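Local coordinates for protein prolyl-ACP dehydrogenase (Oscillatoria sp., PDB 4IRN) that oxidises the prolyl group carried by an acyl carrier protein during anatoxin-a biosynthesis, using a bound FAD cofactor, at residues Ile71-Arg74 and Asp75-Gln78; Ala123-Ala126 and His127-Cys131. One frame throughout, in Å; residues are numbered along the deposited sequence.

Contact 1: residues Ile71-Arg74 and Asp75-Gln78; sequences IFNR and DAWQ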
ATOM      1  N   ILE A  71      -6.296  15.894  31.451  1.00 13.24           N
ATOM      2  CA  ILE A  71      -7.252  15.681  32.547  1.00 12.45           C
ATOM      3  C   ILE A  71      -8.026  14.379  32.411  1.00 17.52           C
ATOM      4  O   ILE A  71      -8.779  14.201  31.457  1.00 16.73           O
ATOM      5  CB  ILE A  71      -8.184  16.916  32.765  1.00 14.58           C
ATOM      6  CG1 ILE A  71      -7.373  18.210  33.038  1.00 14.74           C
ATOM      7  CG2 ILE A  71      -9.223  16.654  33.868  1.00 13.76           C
ATOM      8  CD1 ILE A  71      -8.134  19.523  32.751  1.00 20.36           C
ATOM      9  N   PHE A  72      -7.858  13.483  33.391  1.00 16.37           N
ATOM     10  CA  PHE A  72      -8.596  12.225  33.455  1.00 16.64           C
ATOM     11  C   PHE A  72      -9.995  12.549  34.019  1.00 20.09           C
ATOM     12  O   PHE A  72     -10.096  13.223  35.052  1.00 19.14           O
ATOM     13  CB  PHE A  72      -7.850  11.186  34.329  1.00 18.68           C
ATOM     14  CG  PHE A  72      -8.707  10.019  34.754  1.00 20.93           C
ATOM     15  CD1 PHE A  72      -9.005   8.991  33.864  1.00 24.69           C
ATOM     16  CD2 PHE A  72      -9.255   9.969  36.029  1.00 23.76           C
ATOM     17  CE1 PHE A  72      -9.829   7.930  34.249  1.00 25.86           C
ATOM     18  CE2 PHE A  72     -10.085   8.912  36.409  1.00 26.76           C
ATOM     19  CZ  PHE A  72     -10.366   7.899  35.518  1.00 24.97           C
ATOM     20  N   ASN A  73     -11.056  12.077  33.340  1.00 16.52           N
ATOM     21  CA  ASN A  73     -12.438  12.333  33.745  1.00 16.36           C
ATOM     22  C   ASN A  73     -12.941  11.296  34.754  1.00 22.77           C
ATOM     23  O   ASN A  73     -13.504  10.263  34.374  1.00 22.87           O
ATOM     24  CB  ASN A  73     -13.361  12.425  32.523  1.00 13.73           C
ATOM     25  CG  ASN A  73     -14.673  13.153  32.751  1.00 25.63           C
ATOM     26  OD1 ASN A  73     -15.151  13.329  33.879  1.00 18.16           O
ATOM     27  ND2 ASN A  73     -15.318  13.557  31.667  1.00 14.63           N
ATOM     28  N   ARG A  74     -12.736  11.583  36.049  1.00 18.80           N
ATOM     29  CA  ARG A  74     -13.178  10.700  37.123  1.00 19.29           C
ATOM     30  C   ARG A  74     -14.695  10.645  37.225  1.00 25.09           C
ATOM     31  O   ARG A  74     -15.243   9.584  37.530  1.00 25.87           O
ATOM     32  CB  ARG A  74     -12.570  11.109  38.456  1.00 20.05           C
ATOM     33  CG  ARG A  74     -12.426   9.928  39.412  1.00 33.32           C
ATOM     34  CD  ARG A  74     -11.843  10.384  40.726  1.00 43.96           C
ATOM     35  NE  ARG A  74     -10.855   9.445  41.263  1.00 47.92           N
ATOM     36  CZ  ARG A  74      -9.533   9.604  41.176  1.00 59.03           C
ATOM     37  NH1 ARG A  74      -9.023  10.647  40.528  1.00 38.50           N
ATOM     38  NH2 ARG A  74      -8.715   8.703  41.704  1.00 48.59           N
ATOM     39  N   ASP A  75     -15.365  11.785  36.953  1.00 21.91           N
ATOM     40  CA  ASP A  75     -16.823  11.903  36.968  1.00 22.37           C
ATOM     41  C   ASP A  75     -17.467  10.940  35.963  1.00 24.74           C
ATOM     42  O   ASP A  75     -18.430  10.252  36.303  1.00 23.46           O
ATOM     43  CB  ASP A  75     -17.264  13.352  36.698  1.00 25.15           C
ATOM     44  CG  ASP A  75     -17.443  14.226  37.934  1.00 45.97           C
ATOM     45  OD1 ASP A  75     -16.792  13.938  38.980  1.00 47.45           O
ATOM     46  OD2 ASP A  75     -18.209  15.205  37.855  1.00 57.06           O
ATOM     47  N   ALA A  76     -16.904  10.872  34.744  1.00 21.38           N
ATOM     48  CA  ALA A  76     -17.369  10.002  33.666  1.00 21.18           C
ATOM     49  C   ALA A  76     -17.085   8.529  33.953  1.00 26.14           C
ATOM     50  O   ALA A  76     -17.889   7.686  33.552  1.00 25.82           O
ATOM     51  CB  ALA A  76     -16.751  10.422  32.344  1.00 21.77           C
ATOM     52  N   TRP A  77     -15.969   8.220  34.657  1.00 23.66           N
ATOM     53  CA  TRP A  77     -15.614   6.854  35.063  1.00 24.12           C
ATOM     54  C   TRP A  77     -16.675   6.339  36.032  1.00 29.12           C
ATOM     55  O   TRP A  77     -17.178   5.225  35.844  1.00 29.18           O
ATOM     56  CB  TRP A  77     -14.215   6.807  35.723  1.00 23.26           C
ATOM     57  CG  TRP A  77     -13.770   5.436  36.177  1.00 24.61           C
ATOM     58  CD1 TRP A  77     -14.240   4.734  37.249  1.00 27.67           C
ATOM     59  CD2 TRP A  77     -12.746   4.616  35.583  1.00 24.70           C
ATOM     60  NE1 TRP A  77     -13.600   3.517  37.339  1.00 27.10           N
ATOM     61  CE2 TRP A  77     -12.674   3.420  36.336  1.00 28.81           C
ATOM     62  CE3 TRP A  77     -11.868   4.781  34.493  1.00 26.15           C
ATOM     63  CZ2 TRP A  77     -11.788   2.381  36.017  1.00 28.44           C
ATOM     64  CZ3 TRP A  77     -10.972   3.759  34.200  1.00 27.83           C
ATOM     65  CH2 TRP A  77     -10.935   2.576  34.951  1.00 28.51           C
ATOM     66  N   GLN A  78     -17.002   7.160  37.063  1.00 26.20           N
ATOM     67  CA  GLN A  78     -18.012   6.899  38.096  1.00 25.77           C
ATOM     68  C   GLN A  78     -19.392   6.649  37.494  1.00 28.10           C
ATOM     69  O   GLN A  78     -20.056   5.697  37.881  1.00 27.96           O
ATOM     70  CB  GLN A  78     -18.081   8.066  39.096  1.00 27.27           C
ATOM     71  CG  GLN A  78     -16.909   8.167  40.084  1.00 47.07           C
ATOM     72  CD  GLN A  78     -16.793   9.530  40.780  1.00 75.01           C
ATOM     73  OE1 GLN A  78     -17.635  10.426  40.631  1.00 72.08           O
ATOM     74  NE2 GLN A  78     -15.641   9.801  41.386  1.00 68.59           N
TER
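Asn73 and Phe72, both with CG anti to the backbone N (chi1 -159° for Asn73), send their side chains to Ala76 and Trp77 in the first turn of helix 74-83. Asn73 is the N-cap of this helix, in the N-terminal part of an acyl-CoA dehydrogenase fold. Its OD1 accepts from Ala76 N at 3.1 Å, the N-H coming from above the amide plane, 69° out of it, and not along a lone pair. The same amide lies against the Ala76 methyl, with Asn73 CG and Ala76 CB 3.5 Å apart. Asn73 thus meets the new helix twice, because its backbone O also accepts from Trp77 N, at 3.2 Å, the first i to i+4 bond of the helix. Arg74 O makes the second, taking the N-H of Gln78 at 3.0 Å in a nearly straight bond.

Phe72 reaches over the start of the helix to Trp77. The indole CE3 lies at the edge of the phenyl ring, in its plane, 3.6 Å from Phe72 CZ; the planes are 58° apart, an oblique pair. Further round, Trp77 packs against His86 and meets His127 of helix 118-138 edge-to-face. The indole thus lies between Phe72 and these rings, its side chain about 7 Å from that of FAD-binding Thr195. Ile199 touches Phe72 and Arg74. On the exposed flank, the carboxamide of Gln78 lies across the aliphatic part of Arg74, NE2 3.8 Å from Arg74 CG.

Contact 2: residues Ala123-Ala126 and His127-Cys131; sequences AMNA and HIWAC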
ATOM      1  N   ALA A 123      -8.646   3.529  29.317  1.00 15.14           N
ATOM      2  CA  ALA A 123      -8.446   3.366  30.766  1.00 15.01           C
ATOM      3  C   ALA A 123      -9.410   2.327  31.371  1.00 19.99           C
ATOM      4  O   ALA A 123      -8.995   1.510  32.198  1.00 19.90           O
ATOM      5  CB  ALA A 123      -8.609   4.702  31.465  1.00 15.62           C
ATOM      6  N   MET A 124     -10.682   2.344  30.931  1.00 16.54           N
ATOM      7  CA  MET A 124     -11.717   1.414  31.377  1.00 16.16           C
ATOM      8  C   MET A 124     -11.493  -0.012  30.840  1.00 19.42           C
ATOM      9  O   MET A 124     -11.674  -0.977  31.580  1.00 18.32           O
ATOM     10  CB  MET A 124     -13.110   1.930  30.977  1.00 18.48           C
ATOM     11  CG  MET A 124     -13.662   2.991  31.915  1.00 22.40           C
ATOM     12  SD  MET A 124     -15.329   3.601  31.532  1.00 26.67           S
ATOM     13  CE  MET A 124     -15.187   3.970  29.759  1.00 23.43           C
ATOM     14  N   ASN A 125     -11.112  -0.134  29.548  1.00 16.13           N
ATOM     15  CA  ASN A 125     -10.854  -1.415  28.886  1.00 15.48           C
ATOM     16  C   ASN A 125      -9.638  -2.123  29.468  1.00 19.02           C
ATOM     17  O   ASN A 125      -9.642  -3.352  29.575  1.00 18.43           O
ATOM     18  CB  ASN A 125     -10.780  -1.256  27.377  1.00 14.22           C
ATOM     19  CG  ASN A 125     -12.154  -1.289  26.743  1.00 35.61           C
ATOM     20  OD1 ASN A 125     -12.694  -2.351  26.412  1.00 32.82           O
ATOM     21  ND2 ASN A 125     -12.793  -0.133  26.633  1.00 22.47           N
ATOM     22  N   ALA A 126      -8.640  -1.336  29.913  1.00 15.13           N
ATOM     23  CA  ALA A 126      -7.437  -1.803  30.581  1.00 14.49           C
ATOM     24  C   ALA A 126      -7.808  -2.443  31.910  1.00 19.13           C
ATOM     25  O   ALA A 126      -7.271  -3.485  32.248  1.00 19.72           O
ATOM     26  CB  ALA A 126      -6.495  -0.636  30.808  1.00 15.00           C
ATOM     27  N   HIS A 127      -8.713  -1.808  32.646  1.00 15.07           N
ATOM     28  CA  HIS A 127      -9.254  -2.212  33.942  1.00 14.08           C
ATOM     29  C   HIS A 127     -10.104  -3.496  33.819  1.00 15.82           C
ATOM     30  O   HIS A 127      -9.916  -4.424  34.600  1.00 15.37           O
ATOM     31  CB  HIS A 127     -10.055  -1.039  34.539  1.00 15.10           C
ATOM     32  CG  HIS A 127     -10.862  -1.363  35.765  1.00 18.65           C
ATOM     33  ND1 HIS A 127     -10.360  -1.156  37.033  1.00 20.36           N
ATOM     34  CD2 HIS A 127     -12.126  -1.839  35.869  1.00 20.03           C
ATOM     35  CE1 HIS A 127     -11.323  -1.527  37.860  1.00 19.30           C
ATOM     36  NE2 HIS A 127     -12.402  -1.943  37.204  1.00 19.46           N
ATOM     37  N   ILE A 128     -11.003  -3.557  32.824  1.00 11.06           N
ATOM     38  CA  ILE A 128     -11.868  -4.716  32.586  1.00 10.78           C
ATOM     39  C   ILE A 128     -11.129  -5.967  32.097  1.00 14.74           C
ATOM     40  O   ILE A 128     -11.171  -7.005  32.755  1.00 13.54           O
ATOM     41  CB  ILE A 128     -13.046  -4.359  31.636  1.00 13.45           C
ATOM     42  CG1 ILE A 128     -13.938  -3.265  32.237  1.00 13.70           C
ATOM     43  CG2 ILE A 128     -13.884  -5.590  31.312  1.00 13.53           C
ATOM     44  CD1 ILE A 128     -14.645  -2.380  31.191  1.00 17.15           C
ATOM     45  N   TRP A 129     -10.490  -5.866  30.921  1.00 12.84           N
ATOM     46  CA  TRP A 129      -9.828  -6.983  30.242  1.00 12.28           C
ATOM     47  C   TRP A 129      -8.484  -7.444  30.774  1.00 17.46           C
ATOM     48  O   TRP A 129      -8.234  -8.652  30.767  1.00 17.71           O
ATOM     49  CB  TRP A 129      -9.809  -6.798  28.716  1.00 10.46           C
ATOM     50  CG  TRP A 129     -11.123  -6.334  28.149  1.00 11.21           C
ATOM     51  CD1 TRP A 129     -11.404  -5.099  27.649  1.00 13.93           C
ATOM     52  CD2 TRP A 129     -12.350  -7.073  28.106  1.00 11.15           C
ATOM     53  NE1 TRP A 129     -12.720  -5.032  27.265  1.00 13.39           N
ATOM     54  CE2 TRP A 129     -13.329  -6.227  27.544  1.00 14.95           C
ATOM     55  CE3 TRP A 129     -12.718  -8.383  28.469  1.00 12.56           C
ATOM     56  CZ2 TRP A 129     -14.651  -6.647  27.332  1.00 14.42           C
ATOM     57  CZ3 TRP A 129     -14.033  -8.793  28.276  1.00 13.92           C
ATOM     58  CH2 TRP A 129     -14.984  -7.929  27.716  1.00 14.51           C
ATOM     59  N   ALA A 130      -7.620  -6.517  31.227  1.00 13.91           N
ATOM     60  CA  ALA A 130      -6.294  -6.885  31.727  1.00 14.38           C
ATOM     61  C   ALA A 130      -6.208  -7.103  33.243  1.00 22.57           C
ATOM     62  O   ALA A 130      -5.180  -7.595  33.726  1.00 23.54           O
ATOM     63  CB  ALA A 130      -5.255  -5.873  31.270  1.00 15.02           C
ATOM     64  N   CYS A 131      -7.271  -6.745  33.991  1.00 20.64           N
ATOM     65  CA  CYS A 131      -7.278  -6.873  35.442  1.00 20.87           C
ATOM     66  C   CYS A 131      -8.433  -7.708  35.986  1.00 24.21           C
ATOM     67  O   CYS A 131      -8.174  -8.694  36.679  1.00 25.12           O
ATOM     68  CB  CYS A 131      -7.216  -5.501  36.100  1.00 21.60           C
ATOM     69  SG  CYS A 131      -5.867  -4.456  35.500  1.00 25.62           S
TER
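Asn125 and Trp129, one turn apart on helix 118-138, lie side by side and point the same way, the amide only 27° from the plane of the indole. Trp129 NE1 donates to Asn125 OD1 at 2.8 Å, an i to i+4 side-chain hydrogen bond along a buried helix of the N-terminal helical domain of the acyl-CoA dehydrogenase fold; the oxygen sits in the ring plane, but the N-H is bent at 137°. Asn125 ND2 gives its own hydrogen bond to Ile121 O, one turn back, so both ends of the buried amide are held and its rotation is fixed. Ile128 CG2 covers one face of the indole, 3.8 Å above the plane over the ring centre. With CG1 beside its backbone N (chi1 -61°), the other branch of Ile128 brings CD1 to 3.3 Å from Met124 O. The backbone carrying them is helical and widens into a pi-type turn at 128-131. His127 leaves on another flank, where its ND1 accepts a hydrogen bond from Ala158 N. Around this turn, Leu108 of helix 101-114 meets Asn125 and Trp129, Cys80 of helix 74-83 meets Met124, and strand 158-161 lies against Ala130 and Cys131 through FAD-binding His160.

Overall arrangement
From the N terminus, the chain leaves helix 63-69 through a short loop, and contact 1 closes that loop where helix 74-83 starts. After helix 101-114 comes helix 118-138, with contact 2 in its middle. The two follow in series, neither nested nor crossed, and contact 2 closes no loop, being one helical turn on the next. Their centres are 15 Å apart, yet they meet at one indole: Trp77 CH2 packs 3.5 Å from Ala123 O and CZ3 3.6 Å from Met124 N. Helix 74-83 is thus fitted against helix 118-138, whose Ala126 side chain lies about 6 Å from the bound FAD.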